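Local coordinates for protein pectate lyase (Bacillus subtilis, PDB 5AMV) that catalyses the calcium-dependent eliminative cleavage of polygalacturonate (pectate), yielding oligosaccharides with unsaturated galacturonosyl groups at their non-reducing ends, at residues A[23-27]-A[52-56]; A[123-129]-A[146-152]; A[56-60]-A[131-135]. One frame throughout, in Å; residues are numbered along the deposited sequence.

Interaction 1: A[23-27]-A[52-56]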
ATOM      1  N   GLY A  23      16.604  -3.360 -10.118  1.00 10.04           N
ATOM      2  CA  GLY A  23      15.801  -2.404 -10.896  1.00  9.06           C
ATOM      3  C   GLY A  23      16.475  -2.061 -12.219  1.00 10.81           C
ATOM      4  O   GLY A  23      16.951  -2.970 -12.931  1.00 12.20           O
ATOM      5  N   GLY A  24      16.561  -0.765 -12.528  1.00 10.47           N
ATOM      6  CA  GLY A  24      17.150  -0.291 -13.794  1.00 11.30           C
ATOM      7  C   GLY A  24      18.598   0.171 -13.699  1.00 12.43           C
ATOM      8  O   GLY A  24      19.074   0.942 -14.554  1.00 12.98           O
ATOM      9  N   SER A  25      19.319  -0.302 -12.680  1.00 13.13           N
ATOM     10  CA  SER A  25      20.679   0.162 -12.405  1.00 14.43           C
ATOM     11  C   SER A  25      21.647  -0.034 -13.574  1.00 15.92           C
ATOM     12  O   SER A  25      22.598   0.721 -13.713  1.00 16.33           O
ATOM     13  CB  SER A  25      21.245  -0.480 -11.136  1.00 15.11           C
ATOM     14  OG  SER A  25      21.222  -1.883 -11.242  1.00 16.90           O
ATOM     15  N   LYS A  26      21.373  -1.022 -14.407  1.00 16.35           N
ATOM     16  CA  LYS A  26      22.214  -1.257 -15.587  1.00 17.46           C
ATOM     17  C   LYS A  26      21.801  -0.398 -16.790  1.00 17.43           C
ATOM     18  O   LYS A  26      22.350  -0.595 -17.874  1.00 17.25           O
ATOM     19  CB  LYS A  26      22.218  -2.750 -15.965  1.00 18.51           C
ATOM     20  CG  LYS A  26      22.884  -3.661 -14.901  1.00 21.43           C
ATOM     21  CD  LYS A  26      22.865  -5.128 -15.378  1.00 28.44           C
ATOM     22  CE  LYS A  26      23.594  -6.097 -14.422  1.00 31.93           C
ATOM     23  NZ  LYS A  26      23.040  -6.138 -13.013  1.00 33.53           N
ATOM     24  N   ALA A  27      20.853   0.532 -16.628  1.00 15.93           N
ATOM     25  CA  ALA A  27      20.375   1.351 -17.768  1.00 16.62           C
ATOM     26  C   ALA A  27      21.521   2.021 -18.546  1.00 17.37           C
ATOM     27  O   ALA A  27      22.443   2.566 -17.964  1.00 16.91           O
ATOM     28  CB  ALA A  27      19.402   2.441 -17.296  1.00 16.41           C
ATOM     29  N   THR A  52      13.708  -3.437 -21.035  1.00 15.73           N
ATOM     30  CA  THR A  52      14.960  -2.674 -21.128  1.00 16.20           C
ATOM     31  C   THR A  52      15.304  -2.015 -19.769  1.00 15.74           C
ATOM     32  O   THR A  52      14.475  -1.262 -19.261  1.00 14.66           O
ATOM     33  CB  THR A  52      14.795  -1.557 -22.179  1.00 17.28           C
ATOM     34  OG1 THR A  52      14.375  -2.150 -23.424  1.00 20.89           O
ATOM     35  CG2 THR A  52      16.070  -0.796 -22.398  1.00 18.09           C
ATOM     36  N   PRO A  53      16.512  -2.266 -19.206  1.00 14.80           N
ATOM     37  CA  PRO A  53      16.799  -1.550 -17.953  1.00 14.69           C
ATOM     38  C   PRO A  53      16.667  -0.034 -18.121  1.00 14.22           C
ATOM     39  O   PRO A  53      17.168   0.551 -19.111  1.00 14.02           O
ATOM     40  CB  PRO A  53      18.243  -1.922 -17.637  1.00 14.85           C
ATOM     41  CG  PRO A  53      18.407  -3.274 -18.281  1.00 16.60           C
ATOM     42  CD  PRO A  53      17.551  -3.274 -19.511  1.00 15.45           C
ATOM     43  N   LYS A  54      15.954   0.598 -17.177  1.00 13.28           N
ATOM     44  CA  LYS A  54      15.682   2.037 -17.250  1.00 11.46           C
ATOM     45  C   LYS A  54      15.656   2.735 -15.885  1.00 12.10           C
ATOM     46  O   LYS A  54      15.249   2.144 -14.889  1.00 11.25           O
ATOM     47  CB  LYS A  54      14.349   2.259 -17.975  1.00 11.69           C
ATOM     48  CG  LYS A  54      13.140   1.807 -17.149  1.00 11.66           C
ATOM     49  CD  LYS A  54      11.864   1.598 -17.930  1.00 14.84           C
ATOM     50  CE  LYS A  54      11.900   0.324 -18.756  1.00 13.56           C
ATOM     51  NZ  LYS A  54      12.175  -0.942 -17.925  1.00 12.75           N
ATOM     52  N   ILE A  55      16.087   3.995 -15.844  1.00 11.58           N
ATOM     53  CA  ILE A  55      16.024   4.795 -14.647  1.00 10.89           C
ATOM     54  C   ILE A  55      15.137   5.978 -14.980  1.00 11.06           C
ATOM     55  O   ILE A  55      15.306   6.615 -16.034  1.00 11.65           O
ATOM     56  CB  ILE A  55      17.425   5.260 -14.211  1.00 11.43           C
ATOM     57  CG1 ILE A  55      18.265   4.049 -13.826  1.00 11.26           C
ATOM     58  CG2 ILE A  55      17.353   6.248 -13.003  1.00 11.26           C
ATOM     59  CD1 ILE A  55      19.738   4.293 -13.754  1.00 12.16           C
ATOM     60  N   ILE A  56      14.209   6.276 -14.079  1.00  9.35           N
ATOM     61  CA  ILE A  56      13.261   7.370 -14.276  1.00  8.90           C
ATOM     62  C   ILE A  56      13.291   8.240 -13.051  1.00  8.94           C
ATOM     63  O   ILE A  56      12.928   7.774 -11.971  1.00  9.00           O
ATOM     64  CB  ILE A  56      11.825   6.835 -14.472  1.00  8.68           C
ATOM     65  CG1 ILE A  56      11.743   5.984 -15.737  1.00 10.51           C
ATOM     66  CG2 ILE A  56      10.783   8.006 -14.513  1.00  7.89           C
ATOM     67  CD1 ILE A  56      10.426   5.209 -15.880  1.00 10.95           C
TER

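Interaction 2: A[123-129]-A[146-152]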
ATOM      1  N   VAL A 123      -0.861   3.144 -13.987  1.00  9.28           N
ATOM      2  CA  VAL A 123       0.185   2.803 -14.979  1.00  9.30           C
ATOM      3  C   VAL A 123       0.943   1.575 -14.509  1.00  9.85           C
ATOM      4  O   VAL A 123       1.199   1.431 -13.280  1.00 10.80           O
ATOM      5  CB  VAL A 123       1.181   3.967 -15.258  1.00 10.33           C
ATOM      6  CG1 VAL A 123       0.465   5.052 -16.051  1.00  9.96           C
ATOM      7  CG2 VAL A 123       1.821   4.503 -13.902  1.00  8.70           C
ATOM      8  N   ASP A 124       1.321   0.719 -15.458  1.00  9.50           N
ATOM      9  CA  ASP A 124       2.124  -0.471 -15.153  1.00 10.04           C
ATOM     10  C   ASP A 124       3.592  -0.160 -15.220  1.00  9.47           C
ATOM     11  O   ASP A 124       4.081   0.503 -16.155  1.00  9.88           O
ATOM     12  CB  ASP A 124       1.811  -1.640 -16.083  1.00 11.07           C
ATOM     13  CG  ASP A 124       0.359  -2.165 -15.933  1.00 13.67           C
ATOM     14  OD1 ASP A 124      -0.346  -1.938 -14.910  1.00 13.52           O
ATOM     15  OD2 ASP A 124      -0.109  -2.823 -16.877  1.00 15.36           O
ATOM     16  N   ILE A 125       4.305  -0.646 -14.206  1.00  8.74           N
ATOM     17  CA  ILE A 125       5.753  -0.478 -14.149  1.00  8.23           C
ATOM     18  C   ILE A 125       6.409  -1.749 -14.722  1.00  9.36           C
ATOM     19  O   ILE A 125       6.252  -2.845 -14.143  1.00 10.10           O
ATOM     20  CB  ILE A 125       6.261  -0.233 -12.708  1.00  8.20           C
ATOM     21  CG1 ILE A 125       5.343   0.784 -11.965  1.00  6.95           C
ATOM     22  CG2 ILE A 125       7.756   0.174 -12.755  1.00  8.99           C
ATOM     23  CD1 ILE A 125       5.157   2.200 -12.656  1.00  7.18           C
ATOM     24  N   PRO A 126       7.096  -1.619 -15.865  1.00  8.15           N
ATOM     25  CA  PRO A 126       7.679  -2.821 -16.471  1.00  8.81           C
ATOM     26  C   PRO A 126       8.936  -3.259 -15.747  1.00  8.81           C
ATOM     27  O   PRO A 126       9.451  -2.570 -14.847  1.00  8.75           O
ATOM     28  CB  PRO A 126       8.032  -2.348 -17.895  1.00  9.27           C
ATOM     29  CG  PRO A 126       8.404  -0.897 -17.723  1.00 12.46           C
ATOM     30  CD  PRO A 126       7.505  -0.381 -16.579  1.00  9.01           C
ATOM     31  N   ALA A 127       9.419  -4.447 -16.120  1.00  9.53           N
ATOM     32  CA  ALA A 127      10.573  -5.049 -15.465  1.00 10.31           C
ATOM     33  C   ALA A 127      11.849  -4.213 -15.586  1.00  9.98           C
ATOM     34  O   ALA A 127      12.048  -3.487 -16.590  1.00 10.53           O
ATOM     35  CB  ALA A 127      10.826  -6.438 -16.084  1.00 11.45           C
ATOM     36  N   ASN A 128      12.750  -4.387 -14.612  1.00 10.34           N
ATOM     37  CA  ASN A 128      14.083  -3.760 -14.617  1.00 10.02           C
ATOM     38  C   ASN A 128      13.985  -2.247 -14.673  1.00 10.49           C
ATOM     39  O   ASN A 128      14.557  -1.588 -15.561  1.00 10.75           O
ATOM     40  CB  ASN A 128      14.945  -4.289 -15.788  1.00 10.36           C
ATOM     41  CG  ASN A 128      14.942  -5.812 -15.874  1.00 11.47           C
ATOM     42  OD1 ASN A 128      15.136  -6.505 -14.880  1.00 14.73           O
ATOM     43  ND2 ASN A 128      14.697  -6.340 -17.069  1.00 12.66           N
ATOM     44  N   THR A 129      13.224  -1.700 -13.724  1.00  9.00           N
ATOM     45  CA  THR A 129      12.946  -0.262 -13.707  1.00  8.79           C
ATOM     46  C   THR A 129      13.263   0.267 -12.335  1.00  8.39           C
ATOM     47  O   THR A 129      12.879  -0.360 -11.330  1.00  9.21           O
ATOM     48  CB  THR A 129      11.477  -0.000 -13.992  1.00  8.49           C
ATOM     49  OG1 THR A 129      11.127  -0.511 -15.288  1.00  9.50           O
ATOM     50  CG2 THR A 129      11.178   1.483 -13.952  1.00  8.67           C
ATOM     51  N   GLN A 146       1.097   0.160 -10.788  1.00  7.83           N
ATOM     52  CA  GLN A 146       0.877  -1.293 -10.649  1.00  6.65           C
ATOM     53  C   GLN A 146       2.145  -2.024 -11.070  1.00  8.74           C
ATOM     54  O   GLN A 146       2.733  -1.688 -12.094  1.00  8.92           O
ATOM     55  CB  GLN A 146      -0.328  -1.756 -11.512  1.00  8.08           C
ATOM     56  CG  GLN A 146      -0.505  -3.254 -11.360  1.00  8.42           C
ATOM     57  CD  GLN A 146      -1.784  -3.829 -11.951  1.00 13.06           C
ATOM     58  OE1 GLN A 146      -2.542  -4.514 -11.235  1.00 16.21           O
ATOM     59  NE2 GLN A 146      -2.014  -3.605 -13.256  1.00 14.61           N
ATOM     60  N   ILE A 147       2.590  -2.979 -10.258  1.00  9.10           N
ATOM     61  CA  ILE A 147       3.786  -3.735 -10.590  1.00  8.48           C
ATOM     62  C   ILE A 147       3.405  -5.203 -10.733  1.00  8.15           C
ATOM     63  O   ILE A 147       3.103  -5.866  -9.733  1.00  8.24           O
ATOM     64  CB  ILE A 147       4.969  -3.537  -9.555  1.00  8.89           C
ATOM     65  CG1 ILE A 147       5.234  -2.054  -9.304  1.00  9.26           C
ATOM     66  CG2 ILE A 147       6.209  -4.271 -10.074  1.00  9.95           C
ATOM     67  CD1 ILE A 147       6.040  -1.776  -7.971  1.00 10.19           C
ATOM     68  N   LYS A 148       3.401  -5.705 -11.972  1.00  8.54           N
ATOM     69  CA  LYS A 148       3.147  -7.129 -12.244  1.00  8.92           C
ATOM     70  C   LYS A 148       4.433  -7.825 -12.649  1.00  9.79           C
ATOM     71  O   LYS A 148       4.465  -9.048 -12.796  1.00 10.41           O
ATOM     72  CB  LYS A 148       2.132  -7.292 -13.410  1.00  9.08           C
ATOM     73  CG  LYS A 148       0.871  -6.474 -13.215  1.00  9.27           C
ATOM     74  CD  LYS A 148      -0.231  -6.767 -14.291  1.00 14.00           C
ATOM     75  CE  LYS A 148       0.189  -6.281 -15.672  1.00 20.17           C
ATOM     76  NZ  LYS A 148      -0.814  -6.678 -16.738  1.00 22.09           N
ATOM     77  N   SER A 149       5.485  -7.038 -12.796  1.00  9.85           N
ATOM     78  CA  SER A 149       6.741  -7.480 -13.381  1.00 10.32           C
ATOM     79  C   SER A 149       7.781  -7.809 -12.303  1.00  9.75           C
ATOM     80  O   SER A 149       7.528  -7.695 -11.085  1.00 10.23           O
ATOM     81  CB  SER A 149       7.254  -6.335 -14.250  1.00 11.40           C
ATOM     82  OG  SER A 149       7.435  -5.177 -13.436  1.00 11.75           O
ATOM     83  N   ASP A 150       8.971  -8.202 -12.753  1.00  9.85           N
ATOM     84  CA  ASP A 150      10.091  -8.476 -11.865  1.00  9.46           C
ATOM     85  C   ASP A 150      11.110  -7.363 -11.867  1.00  8.69           C
ATOM     86  O   ASP A 150      11.411  -6.784 -12.911  1.00 10.17           O
ATOM     87  CB  ASP A 150      10.788  -9.784 -12.288  1.00  9.04           C
ATOM     88  CG  ASP A 150      11.891 -10.234 -11.306  1.00 11.12           C
ATOM     89  OD1 ASP A 150      11.525 -10.876 -10.295  1.00 10.59           O
ATOM     90  OD2 ASP A 150      13.110 -10.010 -11.532  1.00 12.00           O
ATOM     91  N   ASN A 151      11.670  -7.101 -10.691  1.00  8.85           N
ATOM     92  CA  ASN A 151      12.908  -6.335 -10.543  1.00  9.58           C
ATOM     93  C   ASN A 151      12.660  -4.835 -10.680  1.00  9.62           C
ATOM     94  O   ASN A 151      13.005  -4.191 -11.678  1.00  9.13           O
ATOM     95  CB  ASN A 151      13.998  -6.804 -11.522  1.00  9.31           C
ATOM     96  CG  ASN A 151      15.357  -6.239 -11.173  1.00 10.59           C
ATOM     97  OD1 ASN A 151      15.650  -6.002  -9.996  1.00 10.16           O
ATOM     98  ND2 ASN A 151      16.205  -6.043 -12.182  1.00  8.33           N
ATOM     99  N   VAL A 152      12.054  -4.279  -9.634  1.00  8.01           N
ATOM    100  CA  VAL A 152      11.599  -2.897  -9.681  1.00  7.00           C
ATOM    101  C   VAL A 152      11.934  -2.191  -8.391  1.00  8.41           C
ATOM    102  O   VAL A 152      11.697  -2.734  -7.294  1.00  8.12           O
ATOM    103  CB  VAL A 152      10.046  -2.799  -9.978  1.00  6.38           C
ATOM    104  CG1 VAL A 152       9.550  -1.350  -9.834  1.00  7.39           C
ATOM    105  CG2 VAL A 152       9.700  -3.340 -11.397  1.00  8.13           C
TER
HETATM  106  O   HOH W   1       3.819  -4.177 -14.325  1.00 10.74           O
HETATM  107  O   HOH W   2      13.956  -9.456 -14.210  1.00 31.42           O

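Interaction 3: A[56-60]-A[131-135]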
ATOM      1  N   ILE A  56      14.209   6.276 -14.079  1.00  9.35           N
ATOM      2  CA  ILE A  56      13.261   7.370 -14.276  1.00  8.90           C
ATOM      3  C   ILE A  56      13.291   8.240 -13.051  1.00  8.94           C
ATOM      4  O   ILE A  56      12.928   7.774 -11.971  1.00  9.00           O
ATOM      5  CB  ILE A  56      11.825   6.835 -14.472  1.00  8.68           C
ATOM      6  CG1 ILE A  56      11.743   5.984 -15.737  1.00 10.51           C
ATOM      7  CG2 ILE A  56      10.783   8.006 -14.513  1.00  7.89           C
ATOM      8  CD1 ILE A  56      10.426   5.209 -15.880  1.00 10.95           C
ATOM      9  N   TYR A  57      13.726   9.502 -13.230  1.00  8.66           N
ATOM     10  CA  TYR A  57      13.716  10.506 -12.177  1.00  8.92           C
ATOM     11  C   TYR A  57      12.395  11.267 -12.218  1.00  8.96           C
ATOM     12  O   TYR A  57      12.036  11.780 -13.268  1.00 10.40           O
ATOM     13  CB  TYR A  57      14.851  11.547 -12.373  1.00  8.68           C
ATOM     14  CG  TYR A  57      16.191  10.937 -12.064  1.00 10.57           C
ATOM     15  CD1 TYR A  57      16.591  10.750 -10.736  1.00 10.70           C
ATOM     16  CD2 TYR A  57      17.037  10.496 -13.094  1.00 12.64           C
ATOM     17  CE1 TYR A  57      17.846  10.150 -10.430  1.00 10.98           C
ATOM     18  CE2 TYR A  57      18.268   9.930 -12.799  1.00 11.09           C
ATOM     19  CZ  TYR A  57      18.657   9.750 -11.476  1.00 13.85           C
ATOM     20  OH  TYR A  57      19.882   9.153 -11.246  1.00 14.05           O
ATOM     21  N   ILE A  58      11.707  11.366 -11.084  1.00  8.65           N
ATOM     22  CA  ILE A  58      10.501  12.194 -11.002  1.00  8.11           C
ATOM     23  C   ILE A  58      10.895  13.585 -10.546  1.00  8.01           C
ATOM     24  O   ILE A  58      11.450  13.770  -9.435  1.00  8.42           O
ATOM     25  CB  ILE A  58       9.406  11.560 -10.081  1.00  8.92           C
ATOM     26  CG1 ILE A  58       9.066  10.190 -10.705  1.00 13.28           C
ATOM     27  CG2 ILE A  58       8.198  12.550  -9.885  1.00  9.56           C
ATOM     28  CD1 ILE A  58       7.659   9.682 -10.559  1.00 19.55           C
ATOM     29  N   LYS A  59      10.606  14.561 -11.407  1.00  7.95           N
ATOM     30  CA  LYS A  59      10.901  15.945 -11.108  1.00  8.58           C
ATOM     31  C   LYS A  59       9.622  16.726 -10.757  1.00  9.10           C
ATOM     32  O   LYS A  59       8.747  16.937 -11.637  1.00 10.65           O
ATOM     33  CB  LYS A  59      11.625  16.549 -12.333  1.00  9.01           C
ATOM     34  CG  LYS A  59      11.916  18.005 -12.213  1.00 12.50           C
ATOM     35  CD  LYS A  59      12.668  18.518 -13.440  1.00 15.94           C
ATOM     36  CE  LYS A  59      13.111  19.946 -13.172  1.00 20.63           C
ATOM     37  NZ  LYS A  59      13.688  20.525 -14.438  1.00 19.90           N
ATOM     38  N   GLY A  60       9.516  17.119  -9.482  1.00  9.10           N
ATOM     39  CA  GLY A  60       8.389  17.937  -9.014  1.00  9.28           C
ATOM     40  C   GLY A  60       7.158  17.070  -8.830  1.00  9.12           C
ATOM     41  O   GLY A  60       7.258  15.875  -8.555  1.00  8.24           O
ATOM     42  N   ILE A 131      12.567   3.885 -10.316  1.00  8.36           N
ATOM     43  CA  ILE A 131      11.890   5.181 -10.349  1.00  7.42           C
ATOM     44  C   ILE A 131      12.187   5.866  -9.025  1.00  7.18           C
ATOM     45  O   ILE A 131      11.853   5.346  -7.970  1.00  8.11           O
ATOM     46  CB  ILE A 131      10.338   5.050 -10.544  1.00  6.71           C
ATOM     47  CG1 ILE A 131       9.996   4.099 -11.707  1.00  8.95           C
ATOM     48  CG2 ILE A 131       9.629   6.467 -10.587  1.00  9.04           C
ATOM     49  CD1 ILE A 131       8.474   3.917 -11.964  1.00  9.84           C
ATOM     50  N   VAL A 132      12.828   7.036  -9.087  1.00  7.07           N
ATOM     51  CA  VAL A 132      13.274   7.712  -7.879  1.00  7.42           C
ATOM     52  C   VAL A 132      12.920   9.199  -7.944  1.00  8.25           C
ATOM     53  O   VAL A 132      12.956   9.806  -9.012  1.00  8.18           O
ATOM     54  CB  VAL A 132      14.791   7.539  -7.565  1.00  8.48           C
ATOM     55  CG1 VAL A 132      15.156   6.030  -7.373  1.00  8.37           C
ATOM     56  CG2 VAL A 132      15.634   8.117  -8.669  1.00  9.59           C
ATOM     57  N   GLY A 133      12.549   9.760  -6.806  1.00  6.51           N
ATOM     58  CA  GLY A 133      12.277  11.192  -6.784  1.00  7.81           C
ATOM     59  C   GLY A 133      13.538  12.021  -6.842  1.00  8.87           C
ATOM     60  O   GLY A 133      14.561  11.687  -6.208  1.00  8.44           O
ATOM     61  N   SER A 134      13.482  13.122  -7.584  1.00  8.91           N
ATOM     62  CA  SER A 134      14.580  14.082  -7.594  0.50  9.51           C
ATOM     63  C   SER A 134      14.411  15.061  -6.428  1.00  9.57           C
ATOM     64  O   SER A 134      13.340  15.657  -6.247  1.00 10.26           O
ATOM     65  CB  SER A 134      14.603  14.834  -8.933  0.50  8.98           C
ATOM     66  OG  SER A 134      15.038  13.999  -9.986  0.50  8.02           O
ATOM     67  N   GLY A 135      15.455  15.229  -5.626  1.00  9.44           N
ATOM     68  CA  GLY A 135      15.386  16.175  -4.527  1.00  9.11           C
ATOM     69  C   GLY A 135      14.383  15.727  -3.476  1.00  8.83           C
ATOM     70  O   GLY A 135      14.157  14.535  -3.292  1.00  8.94           O
TER
HETATM   71  O   HOH W   3      11.249  16.916  -7.366  1.00 12.31           O

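Interaction 1: A[23-27]-A[52-56]
The methyl group of Ala27 lies over the backbone at the start of strand 54-58: Ala27 CB is 3.4 Å from Pro53 O, 3.7 Å from Lys54 CA and 4.0 Å from Ile55 CG1. It is held by a type I beta turn from Gly24 to Ala27, closed by a hydrogen bond of 2.8 Å from Ala27 N to Gly24 O. Lys26 touches the proline with its backbone and CB (Lys26 C to Pro53 CB 4.0 Å), while the remainder of its side chain leads away. The principle illustrated is how a loop can be fitted onto a parallel beta-helix, the right-handed coil characteristic of polysaccharide lyase family 1. The turn sits on the face of the strand opposite to the one where Ile56 meets helix 38-45, and packing does most of the work. Gly24 comes closest through its backbone: Gly24 CA makes a nearly linear CA-H...O contact of 3.3 Å with Lys54 O. A beta carbon on Gly24 would clash with that same oxygen, so the absence of a side chain permits the approach. Gly24 O rests 3.3 Å from Ile55 CG1. On the far face, Lys54 NZ donates to Thr52 O at 2.7 Å and also to Thr129 OG1 and Asn50 O. On the loop side, Gly23 N bonds to Asn151 OD1 and Gly24 N to Thr130 OG1.

Interaction 2: A[123-129]-A[146-152]
Val123 O accepts a hydrogen bond from Gln146 N at 2.8 Å, opening a short parallel ladder. At Asp124 the side chains join in: Gln146 NE2 donates to Asp124 OD1 at 2.9 Å, and Lys148, salt-bridged to Glu48, reaches Asp124 OD2 with NZ only at a long 3.9 Å. Ile125 N returns to Gln146 O at 2.8 Å, and Ile125 packs against Ile147 and Val152. Ser149 OG donates to Ile125 O at 2.7 Å, and a water bridges Ile125 O to Lys148 N. Here two successive rungs of the parallel beta-helix turn a corner from one sheet into the next, and the register slips by one residue. Past Pro126, whose carbonyl receives Thr129 OG1, Ala127 CA approaches Asp150 O at 3.2 Å, and Asn128 N donates to that oxygen, also at 3.2 Å. The corner is formed by Asn128 and Asn151, both with positive phi and at matching positions of successive rungs: Asn151 ND2 donates to Asn128 OD1 at 2.9 Å, a step resembling the asparagine ladders of pectate lyases. Thr51 and Thr22 bind Asn128 ND2 and Asn151 OD1, respectively. Thr129 N bonds to Asn151 O at 3.2 Å, starting the second ladder.

Interaction 3: A[56-60]-A[131-135]
This is a parallel beta pairing between strands 54-58 and 129-133, neighbouring rungs near the N-terminal end of the beta-helix, where helix 38-45 lies against the stack. The axes of the short segments 56-58 and 131-133 come within 4.7 Å, with their directions 29° apart, and the register runs Ile56 with Ile131, Tyr57 with Val132, Ile58 with Gly133. Three backbone hydrogen bonds join them: Val132 N to Ile56 O at 3.0 Å, Ile58 N to Val132 O at 2.9 Å, and Ser134 N to Ile58 O at 2.8 Å. The face with Ile56, Ile58 and Ile131, completed by Gly133, is aliphatic: Ile58 CG1 meets Ile131 CG2 at 3.8 Å, and Ile56 and Ile131 both touch Leu45 of the helix. The other face pairs Tyr57 CD1 with Val132 CG2 at 3.5 Å, and Ser134 OG lies 3.4 Å from Tyr57 CB; there Asp2 and Leu3 pack on Tyr57 and Val132. Beyond the strands, a water accepts from Gly60 N and donates to Ser134 O, both at 2.7 Å. Isoleucines packed against one another, with a regular backbone ladder, imply that cohesion comes from apolar packing and peptide hydrogen bonds, without any charged pair between the segments.

In the fold
Interactions 1 and 3 share strand 54-58, the first at its entry and the second along its pairing with strand 129-133. Interaction 3 is the buried one, apolar and regular; interactions 1 and 2 are partly buried. Interaction 1 attaches a loop by close packing, whereas interaction 2, at a corner of the coil, relies on side-chain amides, a hydroxyl and water as well as backbone ladders. Polar ties from the loop and the strand entry to that corner join interactions 1 and 2; interactions 2 and 3 meet through apolar packing, where Ile125 CD1 lies 3.8 Å from Ile131 CD1. Interaction 2 comes nearest the calcium site, with the Gln146 side chain about 9 Å from the bound ion.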